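Local coordinates for protein 4-hydroxybutyrate coenzyme A transferase (Shewanella oneidensis, PDB 2OAS) that probably transfers coenzyme A between carboxylic acids such as acetate and 4-hydroxybutyrate, and binds coenzyme A in a pocket of its alpha-beta fold, at residues Leu242-Val247 / Ser268-Asp273. Residues are numbered along the deposited sequence; the frame is centred on the assembly and turned at random.
Sequences LVEKGV and SQKLYD
Lys270 NZ faces the carboxylate of Glu244 between two helices, 3.7 Å from Glu244 OE2. Lys270 NZ also lies 4.0 Å from Glu244 OE1, so neither oxygen is clearly preferred. These separations define a long salt bridge, an ion pair without a hydrogen bond, and the 48 Å² buried between 242-247 and 268-273 confirms how slight the contact is. Both residues are exposed, so solvent probably screens much of the attraction.

The two side chains reach each other by different routes and cross at about a right angle. In Glu244, CG sits between the backbone N and the carbonyl carbon (chi1 49°), and the chain runs on extended beyond it (chi2 -161°), which places the carboxylate beside Lys270 NZ. Lys270 instead bends at chi2 and again at chi3 (-60°); it also touches a crystal neighbour, so this bent form, and with it the long bridge, may partly reflect crystal packing.

Each partner stands near a helix end. Glu244 belongs to the last turn of 237-244, which closes in a Schellman motif: Gly246 has a positive phi, and its N bonds Val243 O at 2.9 Å while Val247 N reaches back more weakly to Leu242 O. Lys270 lies in the first turn of 269-275, where its own N gives a weak capping bond of 3.4 Å to Ser268 OG at the N-cap.

The contact is thus a weak surface ion pair joining the C-terminal end of 237-244 to the first turn of 269-275, away from the coenzyme A site. Lys270 also touches Leu240 of helix 237-244, on which buried Leu271 packs too. Separately, Ser268 OG hydrogen-bonds Asp237 OD1, bringing the N-cap of 269-275 against the start of 237-244, with strands 260-262 and 264-265 lying in the connection between the two helices.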
ATOM      1  N   LEU A 242      29.768  -7.856   6.145  1.00 45.99           N
ATOM      2  CA  LEU A 242      29.845  -7.923   4.690  1.00 45.15           C
ATOM      3  C   LEU A 242      30.578  -6.706   4.143  1.00 45.27           C
ATOM      4  O   LEU A 242      31.150  -6.741   3.052  1.00 46.14           O
ATOM      5  CB  LEU A 242      28.438  -8.011   4.084  1.00 44.11           C
ATOM      6  CG  LEU A 242      27.839  -9.418   3.897  1.00 43.00           C
ATOM      7  CD1 LEU A 242      28.007 -10.240   5.152  1.00 42.77           C
ATOM      8  CD2 LEU A 242      26.372  -9.308   3.510  1.00 40.60           C
ATOM      9  N   VAL A 243      30.559  -5.625   4.904  1.00 45.24           N
ATOM     10  CA  VAL A 243      31.240  -4.426   4.480  1.00 45.20           C
ATOM     11  C   VAL A 243      32.740  -4.652   4.564  1.00 45.96           C
ATOM     12  O   VAL A 243      33.470  -4.353   3.617  1.00 46.32           O
ATOM     13  CB  VAL A 243      30.850  -3.221   5.364  1.00 44.78           C
ATOM     14  CG1 VAL A 243      31.686  -2.002   5.000  1.00 42.15           C
ATOM     15  CG2 VAL A 243      29.360  -2.930   5.181  1.00 41.65           C
ATOM     16  N   GLU A 244      33.199  -5.207   5.682  1.00 47.12           N
ATOM     17  CA  GLU A 244      34.626  -5.439   5.845  1.00 49.73           C
ATOM     18  C   GLU A 244      35.122  -6.539   4.910  1.00 49.05           C
ATOM     19  O   GLU A 244      36.328  -6.711   4.716  1.00 49.71           O
ATOM     20  CB  GLU A 244      34.945  -5.767   7.312  1.00 52.62           C
ATOM     21  CG  GLU A 244      34.063  -6.835   7.937  1.00 56.86           C
ATOM     22  CD  GLU A 244      34.075  -6.820   9.478  1.00 58.25           C
ATOM     23  OE1 GLU A 244      34.276  -7.918  10.074  1.00 58.79           O
ATOM     24  OE2 GLU A 244      33.870  -5.722  10.084  1.00 58.25           O
ATOM     25  N   LYS A 245      34.181  -7.249   4.302  1.00 48.06           N
ATOM     26  CA  LYS A 245      34.496  -8.311   3.357  1.00 47.44           C
ATOM     27  C   LYS A 245      34.527  -7.762   1.932  1.00 47.08           C
ATOM     28  O   LYS A 245      34.878  -8.474   0.998  1.00 48.03           O
ATOM     29  CB  LYS A 245      33.450  -9.432   3.459  1.00 49.66           C
ATOM     30  CG  LYS A 245      33.982 -10.734   4.035  1.00 51.56           C
ATOM     31  CD  LYS A 245      34.646 -10.496   5.379  1.00 54.88           C
ATOM     32  CE  LYS A 245      35.562 -11.656   5.782  1.00 56.37           C
ATOM     33  NZ  LYS A 245      36.400 -11.329   6.990  1.00 56.46           N
ATOM     34  N   GLY A 246      34.150  -6.497   1.760  1.00 45.62           N
ATOM     35  CA  GLY A 246      34.156  -5.905   0.432  1.00 43.28           C
ATOM     36  C   GLY A 246      32.932  -6.272  -0.392  1.00 42.30           C
ATOM     37  O   GLY A 246      32.745  -5.763  -1.495  1.00 40.87           O
ATOM     38  N   VAL A 247      32.089  -7.148   0.151  1.00 41.16           N
ATOM     39  CA  VAL A 247      30.879  -7.591  -0.542  1.00 39.91           C
ATOM     40  C   VAL A 247      29.920  -6.434  -0.785  1.00 39.02           C
ATOM     41  O   VAL A 247      29.203  -6.407  -1.779  1.00 39.75           O
ATOM     42  CB  VAL A 247      30.146  -8.673   0.275  1.00 40.83           C
ATOM     43  CG1 VAL A 247      28.961  -9.204  -0.502  1.00 41.14           C
ATOM     44  CG2 VAL A 247      31.096  -9.794   0.611  1.00 40.75           C
ATOM     45  N   SER A 268      25.949  -4.245  18.337  1.00 30.79           N
ATOM     46  CA  SER A 268      27.026  -4.163  19.321  1.00 32.41           C
ATOM     47  C   SER A 268      27.810  -2.848  19.290  1.00 32.45           C
ATOM     48  O   SER A 268      27.582  -1.995  18.438  1.00 32.56           O
ATOM     49  CB  SER A 268      27.994  -5.321  19.123  1.00 31.88           C
ATOM     50  OG  SER A 268      28.744  -5.127  17.948  1.00 30.50           O
ATOM     51  N   GLN A 269      28.741  -2.695  20.225  1.00 33.63           N
ATOM     52  CA  GLN A 269      29.542  -1.479  20.300  1.00 34.28           C
ATOM     53  C   GLN A 269      30.425  -1.309  19.071  1.00 35.09           C
ATOM     54  O   GLN A 269      30.800  -0.191  18.724  1.00 34.40           O
ATOM     55  CB  GLN A 269      30.402  -1.476  21.562  1.00 34.46           C
ATOM     56  CG  GLN A 269      31.214  -0.190  21.773  1.00 35.46           C
ATOM     57  CD  GLN A 269      30.358   1.071  21.760  1.00 35.55           C
ATOM     58  OE1 GLN A 269      29.332   1.154  22.430  1.00 33.79           O
ATOM     59  NE2 GLN A 269      30.795   2.069  20.990  1.00 35.89           N
ATOM     60  N   LYS A 270      30.759  -2.417  18.416  1.00 36.12           N
ATOM     61  CA  LYS A 270      31.592  -2.376  17.211  1.00 35.74           C
ATOM     62  C   LYS A 270      30.822  -1.641  16.114  1.00 34.73           C
ATOM     63  O   LYS A 270      31.390  -0.879  15.334  1.00 34.15           O
ATOM     64  CB  LYS A 270      31.898  -3.798  16.730  1.00 38.24           C
ATOM     65  CG  LYS A 270      33.368  -4.190  16.763  1.00 42.04           C
ATOM     66  CD  LYS A 270      33.806  -4.798  15.411  1.00 43.83           C
ATOM     67  CE  LYS A 270      32.996  -6.052  15.056  1.00 44.45           C
ATOM     68  NZ  LYS A 270      33.192  -6.466  13.624  1.00 46.41           N
ATOM     69  N   LEU A 271      29.522  -1.883  16.055  1.00 32.87           N
ATOM     70  CA  LEU A 271      28.694  -1.235  15.053  1.00 32.69           C
ATOM     71  C   LEU A 271      28.635   0.254  15.325  1.00 32.00           C
ATOM     72  O   LEU A 271      28.875   1.065  14.429  1.00 32.41           O
ATOM     73  CB  LEU A 271      27.269  -1.803  15.072  1.00 33.26           C
ATOM     74  CG  LEU A 271      26.330  -1.347  13.952  1.00 33.47           C
ATOM     75  CD1 LEU A 271      26.867  -1.844  12.618  1.00 32.28           C
ATOM     76  CD2 LEU A 271      24.920  -1.899  14.173  1.00 32.24           C
ATOM     77  N   TYR A 272      28.334   0.621  16.566  1.00 31.03           N
ATOM     78  CA  TYR A 272      28.224   2.032  16.917  1.00 30.77           C
ATOM     79  C   TYR A 272      29.557   2.727  16.693  1.00 31.99           C
ATOM     80  O   TYR A 272      29.639   3.948  16.512  1.00 32.67           O
ATOM     81  CB  TYR A 272      27.793   2.189  18.377  1.00 27.99           C
ATOM     82  CG  TYR A 272      26.498   1.485  18.718  1.00 27.28           C
ATOM     83  CD1 TYR A 272      25.471   1.380  17.782  1.00 28.25           C
ATOM     84  CD2 TYR A 272      26.288   0.946  19.987  1.00 26.17           C
ATOM     85  CE1 TYR A 272      24.264   0.750  18.103  1.00 27.26           C
ATOM     86  CE2 TYR A 272      25.089   0.319  20.319  1.00 26.43           C
ATOM     87  CZ  TYR A 272      24.078   0.220  19.371  1.00 26.37           C
ATOM     88  OH  TYR A 272      22.890  -0.412  19.655  1.00 23.92           O
ATOM     89  N   ASP A 273      30.606   1.931  16.691  1.00 32.55           N
ATOM     90  CA  ASP A 273      31.942   2.443  16.514  1.00 33.75           C
ATOM     91  C   ASP A 273      32.211   2.700  15.050  1.00 33.62           C
ATOM     92  O   ASP A 273      32.951   3.612  14.675  1.00 32.84           O
ATOM     93  CB  ASP A 273      32.917   1.412  17.017  1.00 36.93           C
ATOM     94  CG  ASP A 273      34.095   2.025  17.641  1.00 39.48           C
ATOM     95  OD1 ASP A 273      34.768   2.832  16.956  1.00 44.57           O
ATOM     96  OD2 ASP A 273      34.334   1.707  18.821  1.00 42.20           O
TER